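Local atomic coordinates of RTX-adhesin (Marinomonas primoryensis, PDB entry 5IRB), a protein that binds its Antarctic bacterium to diatoms and ice as a giant calcium-binding RTX adhesin, of which this chain is one piece made of tandem beta domains. Residues D13-D18 against S100-I105; S78-D83 against F104-S109; T31-V36 against T64-V69; V49-T54 against L74-D79. One frame throughout, in Å; residues are numbered along the deposited sequence.

Interaction 1: D13-D18 against S100-I105; sequences DPVTGD and STESFI. With CA (calcium ion), chain C.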
loop_
_atom_site.group_PDB
_atom_site.type_symbol
_atom_site.label_atom_id
_atom_site.label_comp_id
_atom_site.label_asym_id
_atom_site.label_seq_id
_atom_site.Cartn_x
_atom_site.Cartn_y
_atom_site.Cartn_z
ATOM N N ASP A 13 42.679 0.080 -11.677
ATOM C CA ASP A 13 42.031 0.481 -10.426
ATOM C C ASP A 13 40.576 0.023 -10.421
ATOM O O ASP A 13 39.989 -0.154 -11.492
ATOM C CB ASP A 13 42.102 2.000 -10.250
ATOM C CG ASP A 13 43.521 2.515 -10.186
ATOM O OD1 ASP A 13 44.361 1.873 -9.527
ATOM O OD2 ASP A 13 43.807 3.551 -10.816
ATOM N N PRO A 14 39.986 -0.155 -9.224
ATOM C CA PRO A 14 38.564 -0.505 -9.117
ATOM C C PRO A 14 37.696 0.429 -9.949
ATOM O O PRO A 14 37.894 1.641 -9.913
ATOM C CB PRO A 14 38.278 -0.343 -7.625
ATOM C CG PRO A 14 39.592 -0.684 -6.981
ATOM C CD PRO A 14 40.644 -0.121 -7.903
ATOM N N VAL A 15 36.763 -0.141 -10.702
ATOM C CA VAL A 15 35.922 0.633 -11.596
ATOM C C VAL A 15 35.018 1.635 -10.865
ATOM O O VAL A 15 34.208 1.245 -10.016
ATOM C CB VAL A 15 35.083 -0.297 -12.476
ATOM C CG1 VAL A 15 34.096 0.507 -13.295
ATOM C CG2 VAL A 15 36.008 -1.128 -13.376
ATOM N N THR A 16 35.179 2.915 -11.215
ATOM C CA THR A 16 34.600 4.063 -10.501
ATOM C C THR A 16 34.880 4.070 -9.000
ATOM O O THR A 16 34.069 4.575 -8.217
ATOM C CB THR A 16 33.065 4.140 -10.677
ATOM O OG1 THR A 16 32.450 3.006 -10.052
ATOM C CG2 THR A 16 32.695 4.177 -12.138
ATOM N N GLY A 17 36.015 3.514 -8.593
ATOM C CA GLY A 17 36.356 3.474 -7.181
ATOM C C GLY A 17 35.657 2.417 -6.336
ATOM O O GLY A 17 36.311 1.771 -5.512
ATOM N N ASP A 18 34.341 2.265 -6.485
ATOM C CA ASP A 18 33.613 1.258 -5.712
ATOM C C ASP A 18 33.364 -0.075 -6.433
ATOM O O ASP A 18 32.679 -0.946 -5.883
ATOM C CB ASP A 18 32.274 1.830 -5.220
ATOM C CG ASP A 18 31.285 2.103 -6.345
ATOM O OD1 ASP A 18 31.700 2.131 -7.516
ATOM O OD2 ASP A 18 30.076 2.301 -6.055
ATOM N N SER A 100 46.129 -7.702 -18.253
ATOM C CA SER A 100 45.460 -7.634 -16.969
ATOM C C SER A 100 43.954 -7.699 -17.182
ATOM O O SER A 100 43.462 -7.515 -18.302
ATOM C CB SER A 100 45.834 -6.351 -16.228
ATOM O OG SER A 100 45.363 -6.389 -14.895
ATOM N N THR A 101 43.228 -7.954 -16.109
ATOM C CA THR A 101 41.778 -7.906 -16.162
ATOM C C THR A 101 41.293 -7.205 -14.908
ATOM O O THR A 101 42.028 -7.113 -13.917
ATOM C CB THR A 101 41.118 -9.299 -16.261
ATOM O OG1 THR A 101 41.443 -10.049 -15.088
ATOM C CG2 THR A 101 41.588 -10.059 -17.516
ATOM N N GLU A 102 40.046 -6.723 -14.976
ATOM C CA GLU A 102 39.362 -6.096 -13.866
ATOM C C GLU A 102 37.879 -6.441 -13.944
ATOM O O GLU A 102 37.192 -6.090 -14.900
ATOM C CB GLU A 102 39.559 -4.575 -13.899
ATOM C CG GLU A 102 39.052 -3.849 -12.653
ATOM C CD GLU A 102 39.773 -4.279 -11.402
ATOM O OE1 GLU A 102 40.909 -4.774 -11.517
ATOM O OE2 GLU A 102 39.197 -4.129 -10.301
ATOM N N SER A 103 37.407 -7.160 -12.942
ATOM C CA SER A 103 35.985 -7.442 -12.821
ATOM C C SER A 103 35.271 -6.325 -12.077
ATOM O O SER A 103 35.877 -5.552 -11.329
ATOM C CB SER A 103 35.759 -8.773 -12.116
ATOM O OG SER A 103 36.083 -8.687 -10.745
ATOM N N PHE A 104 33.976 -6.211 -12.331
ATOM C CA PHE A 104 33.180 -5.174 -11.698
ATOM C C PHE A 104 31.752 -5.675 -11.595
ATOM O O PHE A 104 31.416 -6.729 -12.144
ATOM C CB PHE A 104 33.275 -3.853 -12.462
ATOM C CG PHE A 104 32.838 -3.948 -13.885
ATOM C CD1 PHE A 104 33.706 -4.417 -14.863
ATOM C CD2 PHE A 104 31.560 -3.573 -14.254
ATOM C CE1 PHE A 104 33.307 -4.511 -16.172
ATOM C CE2 PHE A 104 31.153 -3.665 -15.562
ATOM C CZ PHE A 104 32.029 -4.140 -16.529
ATOM N N ILE A 105 30.937 -4.934 -10.853
ATOM C CA ILE A 105 29.514 -5.246 -10.681
ATOM C C ILE A 105 28.628 -4.228 -11.391
ATOM O O ILE A 105 28.854 -3.020 -11.293
ATOM C CB ILE A 105 29.167 -5.281 -9.195
ATOM C CG1 ILE A 105 30.019 -6.353 -8.502
ATOM C CG2 ILE A 105 27.640 -5.454 -8.969
ATOM C CD1 ILE A 105 29.954 -6.305 -7.002
HETATM CA CA CA C . 30.180 3.502 -8.918
HETATM O O HOH W 1 36.539 -3.139 -10.246
HETATM O O HOH W 2 31.494 5.192 -7.648
HETATM O O HOH W 3 27.795 3.135 -7.520
HETATM O O HOH W 4 28.517 5.197 -7.304
#

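Interaction 2: S78-D83 against F104-S109; sequences SDRIVD and FIVKTS. With CA (calcium ion), chain H.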
loop_
_atom_site.group_PDB
_atom_site.type_symbol
_atom_site.label_atom_id
_atom_site.label_comp_id
_atom_site.label_asym_id
_atom_site.label_seq_id
_atom_site.Cartn_x
_atom_site.Cartn_y
_atom_site.Cartn_z
ATOM N N SER A 78 29.483 -8.521 -21.349
ATOM C CA SER A 78 28.861 -9.797 -20.984
ATOM C C SER A 78 29.412 -10.411 -19.698
ATOM O O SER A 78 28.631 -10.866 -18.865
ATOM C CB SER A 78 28.978 -10.807 -22.123
ATOM O OG SER A 78 30.248 -10.725 -22.729
ATOM N N ASP A 79 30.734 -10.444 -19.517
ATOM C CA ASP A 79 31.237 -11.097 -18.313
ATOM C C ASP A 79 31.575 -10.132 -17.185
ATOM O O ASP A 79 32.106 -10.557 -16.168
ATOM C CB ASP A 79 32.449 -11.977 -18.634
ATOM C CG ASP A 79 33.607 -11.196 -19.232
ATOM O OD1 ASP A 79 33.466 -9.991 -19.482
ATOM O OD2 ASP A 79 34.659 -11.806 -19.464
ATOM N N ARG A 80 31.240 -8.854 -17.350
ATOM C CA ARG A 80 31.581 -7.834 -16.349
ATOM C C ARG A 80 33.082 -7.867 -16.019
ATOM O O ARG A 80 33.484 -7.785 -14.858
ATOM C CB ARG A 80 30.731 -7.992 -15.074
ATOM C CG ARG A 80 29.284 -7.437 -15.188
ATOM C CD ARG A 80 28.334 -8.383 -15.899
ATOM N NE ARG A 80 26.936 -7.944 -15.785
ATOM C CZ ARG A 80 26.344 -7.068 -16.597
ATOM N NH1 ARG A 80 27.011 -6.526 -17.612
ATOM N NH2 ARG A 80 25.079 -6.732 -16.405
ATOM N N ILE A 81 33.893 -8.034 -17.059
ATOM C CA ILE A 81 35.356 -7.987 -16.928
ATOM C C ILE A 81 35.934 -7.082 -17.992
ATOM O O ILE A 81 35.617 -7.230 -19.173
ATOM C CB ILE A 81 36.017 -9.377 -17.063
ATOM C CG1 ILE A 81 35.553 -10.325 -15.963
ATOM C CG2 ILE A 81 37.541 -9.267 -17.007
ATOM C CD1 ILE A 81 35.829 -11.761 -16.306
ATOM N N VAL A 82 36.755 -6.133 -17.555
ATOM C CA VAL A 82 37.556 -5.322 -18.451
ATOM C C VAL A 82 38.833 -6.117 -18.796
ATOM O O VAL A 82 39.572 -6.496 -17.893
ATOM C CB VAL A 82 37.929 -3.981 -17.807
ATOM C CG1 VAL A 82 38.853 -3.185 -18.740
ATOM C CG2 VAL A 82 36.682 -3.173 -17.451
ATOM N N ASP A 83 39.089 -6.365 -20.082
ATOM C CA ASP A 83 40.377 -6.938 -20.509
ATOM C C ASP A 83 41.337 -5.819 -20.907
ATOM O O ASP A 83 40.978 -4.926 -21.678
ATOM C CB ASP A 83 40.200 -7.924 -21.677
ATOM C CG ASP A 83 39.201 -9.052 -21.370
ATOM O OD1 ASP A 83 39.297 -9.703 -20.301
ATOM O OD2 ASP A 83 38.322 -9.311 -22.225
ATOM N N PHE A 104 33.976 -6.211 -12.331
ATOM C CA PHE A 104 33.180 -5.174 -11.698
ATOM C C PHE A 104 31.752 -5.675 -11.595
ATOM O O PHE A 104 31.416 -6.729 -12.144
ATOM C CB PHE A 104 33.275 -3.853 -12.462
ATOM C CG PHE A 104 32.838 -3.948 -13.885
ATOM C CD1 PHE A 104 33.706 -4.417 -14.863
ATOM C CD2 PHE A 104 31.560 -3.573 -14.254
ATOM C CE1 PHE A 104 33.307 -4.511 -16.172
ATOM C CE2 PHE A 104 31.153 -3.665 -15.562
ATOM C CZ PHE A 104 32.029 -4.140 -16.529
ATOM N N ILE A 105 30.937 -4.934 -10.853
ATOM C CA ILE A 105 29.514 -5.246 -10.681
ATOM C C ILE A 105 28.628 -4.228 -11.391
ATOM O O ILE A 105 28.854 -3.020 -11.293
ATOM C CB ILE A 105 29.167 -5.281 -9.195
ATOM C CG1 ILE A 105 30.019 -6.353 -8.502
ATOM C CG2 ILE A 105 27.640 -5.454 -8.969
ATOM C CD1 ILE A 105 29.954 -6.305 -7.002
ATOM N N VAL A 106 27.613 -4.717 -12.099
ATOM C CA VAL A 106 26.599 -3.841 -12.681
ATOM C C VAL A 106 25.276 -3.991 -11.914
ATOM O O VAL A 106 24.723 -5.082 -11.828
ATOM C CB VAL A 106 26.369 -4.138 -14.168
ATOM C CG1 VAL A 106 25.306 -3.210 -14.739
ATOM C CG2 VAL A 106 27.677 -3.968 -14.947
ATOM N N LYS A 107 24.801 -2.866 -11.386
ATOM C CA LYS A 107 23.576 -2.744 -10.592
ATOM C C LYS A 107 22.885 -1.451 -10.968
ATOM O O LYS A 107 23.129 -0.415 -10.361
ATOM C CB LYS A 107 23.901 -2.760 -9.096
ATOM C CG LYS A 107 22.688 -2.821 -8.153
ATOM C CD LYS A 107 21.849 -4.074 -8.314
ATOM C CE LYS A 107 20.659 -4.053 -7.339
ATOM N NZ LYS A 107 21.130 -3.921 -5.920
ATOM N N THR A 108 22.040 -1.507 -11.989
ATOM C CA THR A 108 21.464 -0.292 -12.523
ATOM C C THR A 108 20.001 -0.074 -12.137
ATOM O O THR A 108 19.451 0.990 -12.408
ATOM C CB THR A 108 21.545 -0.304 -14.044
ATOM O OG1 THR A 108 20.929 -1.509 -14.510
ATOM C CG2 THR A 108 23.010 -0.268 -14.518
ATOM N N SER A 109 19.378 -1.067 -11.509
ATOM C CA SER A 109 18.088 -0.849 -10.866
ATOM C C SER A 109 17.823 -1.829 -9.731
ATOM O O SER A 109 18.588 -2.765 -9.504
ATOM C CB SER A 109 16.949 -0.928 -11.888
ATOM O OG SER A 109 16.914 -2.201 -12.501
HETATM CA CA CA H . 34.493 -8.404 -20.889
HETATM O O HOH W 5 33.162 -9.485 -22.755
HETATM O O HOH W 6 36.146 -10.230 -21.044
HETATM O O HOH W 7 36.032 -7.330 -22.620
#

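Interaction 3: T31-V36 against T64-V69; sequences TLTGVV and TWSVSV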
loop_
_atom_site.group_PDB
_atom_site.type_symbol
_atom_site.label_atom_id
_atom_site.label_comp_id
_atom_site.label_asym_id
_atom_site.label_seq_id
_atom_site.Cartn_x
_atom_site.Cartn_y
_atom_site.Cartn_z
ATOM N N THR A 31 35.513 7.098 -16.276
ATOM C CA THR A 31 36.959 7.115 -16.305
ATOM C C THR A 31 37.549 5.908 -15.603
ATOM O O THR A 31 37.327 5.702 -14.409
ATOM C CB THR A 31 37.495 8.386 -15.661
ATOM O OG1 THR A 31 36.972 9.507 -16.375
ATOM C CG2 THR A 31 39.028 8.414 -15.730
ATOM N N LEU A 32 38.263 5.090 -16.368
ATOM C CA LEU A 32 38.958 3.942 -15.834
ATOM C C LEU A 32 40.424 4.326 -15.734
ATOM O O LEU A 32 40.908 5.109 -16.539
ATOM C CB LEU A 32 38.768 2.735 -16.747
ATOM C CG LEU A 32 37.328 2.284 -16.995
ATOM C CD1 LEU A 32 37.288 1.069 -17.912
ATOM C CD2 LEU A 32 36.639 1.976 -15.673
ATOM N N THR A 33 41.126 3.784 -14.746
ATOM C CA THR A 33 42.469 4.243 -14.441
ATOM C C THR A 33 43.290 3.057 -13.982
ATOM O O THR A 33 42.736 2.030 -13.595
ATOM C CB THR A 33 42.513 5.328 -13.340
ATOM O OG1 THR A 33 42.217 4.741 -12.073
ATOM C CG2 THR A 33 41.560 6.489 -13.628
ATOM N N GLY A 34 44.613 3.204 -14.026
ATOM C CA GLY A 34 45.476 2.205 -13.455
ATOM C C GLY A 34 46.919 2.638 -13.482
ATOM O O GLY A 34 47.237 3.824 -13.627
ATOM N N VAL A 35 47.800 1.658 -13.345
ATOM C CA VAL A 35 49.229 1.911 -13.267
ATOM C C VAL A 35 49.962 0.820 -14.039
ATOM O O VAL A 35 49.468 -0.311 -14.157
ATOM C CB VAL A 35 49.738 1.963 -11.818
ATOM C CG1 VAL A 35 49.184 3.169 -11.099
ATOM C CG2 VAL A 35 49.391 0.682 -11.074
ATOM N N VAL A 36 51.124 1.173 -14.575
ATOM C CA VAL A 36 52.047 0.209 -15.162
ATOM C C VAL A 36 53.288 0.237 -14.275
ATOM O O VAL A 36 53.833 1.291 -14.023
ATOM C CB VAL A 36 52.420 0.544 -16.622
ATOM C CG1 VAL A 36 53.410 -0.490 -17.182
ATOM C CG2 VAL A 36 51.177 0.668 -17.506
ATOM N N THR A 64 51.106 6.065 -14.298
ATOM C CA THR A 64 49.648 5.988 -14.251
ATOM C C THR A 64 49.028 6.198 -15.628
ATOM O O THR A 64 49.680 6.670 -16.557
ATOM C CB THR A 64 49.016 7.053 -13.308
ATOM O OG1 THR A 64 49.302 8.364 -13.815
ATOM C CG2 THR A 64 49.532 6.928 -11.881
ATOM N N TRP A 65 47.751 5.852 -15.746
ATOM C CA TRP A 65 47.013 6.085 -16.972
ATOM C C TRP A 65 45.532 6.184 -16.631
ATOM O O TRP A 65 45.097 5.748 -15.570
ATOM C CB TRP A 65 47.222 4.971 -17.995
ATOM C CG TRP A 65 46.927 3.594 -17.472
ATOM C CD1 TRP A 65 47.795 2.750 -16.854
ATOM C CD2 TRP A 65 45.655 2.926 -17.475
ATOM N NE1 TRP A 65 47.154 1.587 -16.507
ATOM C CE2 TRP A 65 45.833 1.674 -16.876
ATOM C CE3 TRP A 65 44.375 3.269 -17.944
ATOM C CZ2 TRP A 65 44.800 0.753 -16.736
ATOM C CZ3 TRP A 65 43.346 2.357 -17.803
ATOM C CH2 TRP A 65 43.563 1.115 -17.205
ATOM N N SER A 66 44.776 6.748 -17.559
ATOM C CA SER A 66 43.379 7.060 -17.342
ATOM C C SER A 66 42.738 7.239 -18.708
ATOM O O SER A 66 43.362 7.784 -19.616
ATOM C CB SER A 66 43.226 8.305 -16.475
ATOM O OG SER A 66 42.356 9.232 -17.095
ATOM N N VAL A 67 41.517 6.742 -18.862
ATOM C CA VAL A 67 40.842 6.746 -20.155
ATOM C C VAL A 67 39.320 6.781 -19.994
ATOM O O VAL A 67 38.757 6.118 -19.133
ATOM C CB VAL A 67 41.225 5.507 -21.022
ATOM C CG1 VAL A 67 40.782 4.203 -20.382
ATOM C CG2 VAL A 67 40.699 5.646 -22.461
ATOM N N SER A 68 38.690 7.609 -20.814
ATOM C CA SER A 68 37.237 7.716 -20.887
ATOM C C SER A 68 36.604 6.564 -21.674
ATOM O O SER A 68 36.997 6.292 -22.822
ATOM C CB SER A 68 36.864 9.046 -21.524
ATOM O OG SER A 68 36.156 9.847 -20.604
ATOM N N VAL A 69 35.632 5.881 -21.061
ATOM C CA VAL A 69 34.923 4.804 -21.755
ATOM C C VAL A 69 33.401 4.995 -21.650
ATOM O O VAL A 69 32.924 5.706 -20.767
ATOM C CB VAL A 69 35.310 3.418 -21.213
ATOM C CG1 VAL A 69 36.815 3.259 -21.216
ATOM C CG2 VAL A 69 34.765 3.191 -19.807
#

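Interaction 4: V49-T54 against L74-D79; sequences VINGVT and LSADSD. With CA (calcium ion), chain H.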
loop_
_atom_site.group_PDB
_atom_site.type_symbol
_atom_site.label_atom_id
_atom_site.label_comp_id
_atom_site.label_asym_id
_atom_site.label_seq_id
_atom_site.Cartn_x
_atom_site.Cartn_y
_atom_site.Cartn_z
ATOM N N VAL A 49 39.591 -3.540 -23.632
ATOM C CA VAL A 49 38.453 -4.007 -24.424
ATOM C C VAL A 49 37.256 -4.204 -23.518
ATOM O O VAL A 49 37.355 -4.854 -22.485
ATOM C CB VAL A 49 38.755 -5.312 -25.197
ATOM C CG1 VAL A 49 37.510 -5.768 -25.976
ATOM C CG2 VAL A 49 39.946 -5.110 -26.139
ATOM N N ILE A 50 36.120 -3.648 -23.924
ATOM C CA ILE A 50 34.904 -3.703 -23.129
ATOM C C ILE A 50 33.735 -3.784 -24.076
ATOM O O ILE A 50 33.574 -2.932 -24.959
ATOM C CB ILE A 50 34.721 -2.455 -22.220
ATOM C CG1 ILE A 50 35.951 -2.207 -21.340
ATOM C CG2 ILE A 50 33.475 -2.588 -21.373
ATOM C CD1 ILE A 50 36.147 -0.752 -20.993
ATOM N N ASN A 51 32.934 -4.828 -23.896
ATOM C CA ASN A 51 31.751 -5.064 -24.730
ATOM C C ASN A 51 32.150 -5.110 -26.211
ATOM O O ASN A 51 31.456 -4.577 -27.073
ATOM C CB ASN A 51 30.696 -3.978 -24.444
ATOM C CG ASN A 51 29.350 -4.232 -25.154
ATOM O OD1 ASN A 51 28.905 -5.367 -25.262
ATOM N ND2 ASN A 51 28.710 -3.167 -25.616
ATOM N N GLY A 52 33.300 -5.737 -26.493
ATOM C CA GLY A 52 33.897 -5.743 -27.824
ATOM C C GLY A 52 34.450 -4.429 -28.358
ATOM O O GLY A 52 34.885 -4.333 -29.514
ATOM N N VAL A 53 34.486 -3.408 -27.512
ATOM C CA VAL A 53 34.908 -2.090 -27.972
ATOM C C VAL A 53 36.282 -1.806 -27.380
ATOM O O VAL A 53 36.501 -1.997 -26.181
ATOM C CB VAL A 53 33.924 -0.979 -27.556
ATOM C CG1 VAL A 53 34.418 0.369 -28.042
ATOM C CG2 VAL A 53 32.514 -1.261 -28.101
ATOM N N THR A 54 37.200 -1.347 -28.229
ATOM C CA THR A 54 38.563 -1.023 -27.816
ATOM C C THR A 54 38.705 0.434 -27.412
ATOM O O THR A 54 38.227 1.326 -28.112
ATOM C CB THR A 54 39.566 -1.328 -28.941
ATOM O OG1 THR A 54 39.481 -2.718 -29.281
ATOM C CG2 THR A 54 41.007 -1.001 -28.507
ATOM N N LEU A 74 30.392 -0.726 -20.450
ATOM C CA LEU A 74 30.602 -1.392 -19.171
ATOM C C LEU A 74 29.314 -2.128 -18.748
ATOM O O LEU A 74 29.340 -3.300 -18.369
ATOM C CB LEU A 74 31.024 -0.377 -18.096
ATOM C CG LEU A 74 32.435 0.222 -18.164
ATOM C CD1 LEU A 74 32.560 1.462 -17.284
ATOM C CD2 LEU A 74 33.434 -0.847 -17.742
ATOM N N SER A 75 28.176 -1.461 -18.890
ATOM C CA SER A 75 26.916 -2.058 -18.477
ATOM C C SER A 75 26.570 -3.295 -19.318
ATOM O O SER A 75 26.107 -4.309 -18.788
ATOM C CB SER A 75 25.800 -1.015 -18.576
ATOM O OG SER A 75 24.550 -1.602 -18.279
ATOM N N ALA A 76 26.873 -3.231 -20.611
ATOM C CA ALA A 76 26.595 -4.326 -21.539
ATOM C C ALA A 76 27.630 -5.451 -21.531
ATOM O O ALA A 76 27.350 -6.541 -22.045
ATOM C CB ALA A 76 26.454 -3.784 -22.954
ATOM N N ASP A 77 28.825 -5.192 -20.994
ATOM C CA ASP A 77 29.928 -6.154 -21.118
ATOM C C ASP A 77 29.521 -7.494 -20.504
ATOM O O ASP A 77 29.279 -7.593 -19.298
ATOM C CB ASP A 77 31.207 -5.612 -20.448
ATOM C CG ASP A 77 32.383 -6.582 -20.534
ATOM O OD1 ASP A 77 33.093 -6.602 -21.583
ATOM O OD2 ASP A 77 32.598 -7.331 -19.539
ATOM N N SER A 78 29.483 -8.521 -21.349
ATOM C CA SER A 78 28.861 -9.797 -20.984
ATOM C C SER A 78 29.412 -10.411 -19.698
ATOM O O SER A 78 28.631 -10.866 -18.865
ATOM C CB SER A 78 28.978 -10.807 -22.123
ATOM O OG SER A 78 30.248 -10.725 -22.729
ATOM N N ASP A 79 30.734 -10.444 -19.517
ATOM C CA ASP A 79 31.237 -11.097 -18.313
ATOM C C ASP A 79 31.575 -10.132 -17.185
ATOM O O ASP A 79 32.106 -10.557 -16.168
ATOM C CB ASP A 79 32.449 -11.977 -18.634
ATOM C CG ASP A 79 33.607 -11.196 -19.232
ATOM O OD1 ASP A 79 33.466 -9.991 -19.482
ATOM O OD2 ASP A 79 34.659 -11.806 -19.464
HETATM CA CA CA H . 34.493 -8.404 -20.889
HETATM O O HOH W 7 36.032 -7.330 -22.620
HETATM O O HOH W 5 33.162 -9.485 -22.755
HETATM O O HOH W 6 36.146 -10.230 -21.044
#

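Interaction 1: D13-D18 against S100-I105
Asp13 meets Glu102 through its backbone: its carbonyl O lies 4.0 Å from Glu102 CG, while its carboxylate OD2 is hydrogen-bonded to Thr33 OG1. Pro14 follows, its CA 3.9 Å from Glu102 OE2. The Glu102 chain bends at chi2 (62°), which turns CD toward Asp13 O. Val15 carries the apolar part. Its CG2 stands anti to the carbonyl carbon and packs 4.0 Å from Phe104 CB, with Glu102 CG at a similar range; the valine and glutamate side chains run past each other in opposite senses. A bridging water ties the same backbone to the strand: it accepts from Val15 N and donates to Glu102 OE2 (2.8 Å) and to Ser103 O. Pro14 to Gly17 form a type II turn, closed by Gly17 N to Pro14 O, and the turn carries the chain away from strand 95-106 to a calcium ion. Thr16 OG1 binds that calcium at 2.6 Å and Asp18 OD1 at 2.5 Å, three waters, Val20 O and the Glu25 carboxylate also contributing. Glu102 and Ile12 belong to a magnesium site known for this protein, which is not occupied in this chain. The arrangement is that of a calcium-binding loop at the edge of a beta-sandwich domain, packed through a hydrophobic residue onto the domain's last strand.

Interaction 2: S78-D83 against F104-S109
The guanidinium of Arg80 lies with one face on Val106, whose CG2 sits 3.7 Å above the plane over its centre while CB approaches NH2 at 3.7 Å. The two side chains cross at about a right angle, the arginine chain being folded at chi2 (80°). The Phe104 ring is laid over the backbone of Arg80: CZ is 3.7 Å from Arg80 CA, and Arg80 CB stands above the centre of the same face. Beside the ring the two backbones are joined by a hydrogen bond from Phe104 N to Arg80 O, 3.0 Å long with an angle of 150° at the hydrogen, the donor tilted somewhat from the carbonyl plane. Val82 CG2 adds an apolar touch, 3.8 Å from Phe104 CE1, again with the side chains roughly perpendicular. Leu74 of helix 71-76 touches both Val82 and Phe104.

Next to this packing Asp79 forms an Asx turn, its OD1 accepting from Ile81 N from above the carboxylate plane while also binding a calcium ion at 2.4 Å. Ile81 O is a second calcium ligand, and Asp83 OD2 holds two of the metal's waters from the second shell. Arg80 thus occupies the middle of the calcium loop. Its NH1 donates to Ser75 O and Asp77 O at the end of the helix, so the cation is probably satisfied by those carbonyls, and its flat face is available for dispersion contact with Val106.

Interaction 3: T31-V36 against T64-V69
Trp65 and Gly34 form the tight part of this antiparallel strand pair. The indole lies flat against the neighbouring backbone, Gly34 N standing 3.4 Å above its plane near the centre, and Gly34 CA makes a CH-pi contact with the five-membered ring at 3.8 Å from its centroid. Chi1 (54°) sets Trp65 CG between the backbone N and the carbonyl carbon. The ring beyond it lies across strand 31-36, and the absence of a side chain at Gly34 lets it come down directly on the peptide. Val36 CG2 adds to the packing beside Trp65 CD1. On the same face Leu32 CD1 reaches Val69 CG2 at 3.8 Å, the two side chains crossing at about a right angle. Two hydrogen-bonded pairs, Leu32 with Val67 and Gly34 with Trp65, each joined by two backbone bonds, fix this register; the bond from Leu32 N to Val67 O measures 3.0 Å.

The opposite face, bearing Thr31, Thr33, Val35, Thr64, Ser66 and Ser68, is looser and largely solvent-facing. Its contacts are spaced methyl and hydroxyl meetings, such as Val35 CG1 to Thr64 CG2 at 3.9 Å and Thr31 CG2 to Ser66 OG at 3.7 Å. Thr33 OG1 is hydrogen-bonded to Asp13, and Thr64 OG1 to Asn62 and Asn60.

Strand 29-38 is the middle of the three-stranded sheet, flanked by 8-12 and 64-70. Trp65 packs on Leu10 of strand 8-12 and on Val46 and Thr57 of the facing hairpin, Leu32 on Leu48 and Ile50.

Interaction 4: V49-T54 against L74-D79
Apolar contact comes first from Ile50, whose CG2 lies 3.7 Å from Leu74 N and 4.0 Å from Leu74 CD2, and also touches Asp77 CB. This methyl is anti to the backbone N and wedges against the C-terminal end of helix 71-76. Ile50 also packs on Leu32 and Val69, so the helix end is set onto the sandwich core. A van der Waals contact sets the Asn51 carboxamide beside the Ala76 methyl, ND2 being 3.5 Å from CB; that amide donates to Asp73.

Of polar bonds, one joins the segments directly. Asn51 N donates to Asp77 OD1 at 2.9 Å with a nearly straight angle of 165°, meeting the anti lone pair of the oxygen. Asp77 is the first residue beyond the helix.

Metal ligation completes the account. Both oxygens of Asp77 grip the calcium ion, OD1 at 2.4 Å and OD2 at 2.6 Å, so OD1 is held by a metal and an amide at once. A calcium-bound water donates to Val49 O at 2.8 Å, a further link from the hairpin to the site, which Asp77 shares with Asp79. The hairpin itself is the tight two-residue kind with a type I' turn, Asn51 and Gly52 both at positive phi, joined here to a calcium site following a short helix.

In the fold
All four contacts lie in the N-terminal domain of the chain, whose two sheets pack as a beta-sandwich, consistent with an Ig-like fold. Interaction 3 pairs strands of the three-stranded sheet; interactions 1, 2 and 4 involve the five-stranded one. Interactions 1 and 2 share Phe104 on strand 95-106, with centres about 9 Å apart; interactions 2 and 4 share the calcium site around Asp79, with centres about 8 Å apart. Interactions 3 and 4 have centres about 16 Å apart; Leu32 and Val69 touch Ile50, and Val69 also touches Leu74. Along the chain, interaction 1 encloses interactions 3 and 4 and ends on the same strand as interaction 2. Two calcium sites thus tie the loops to one core, consistent with a rigid, elongated adhesin.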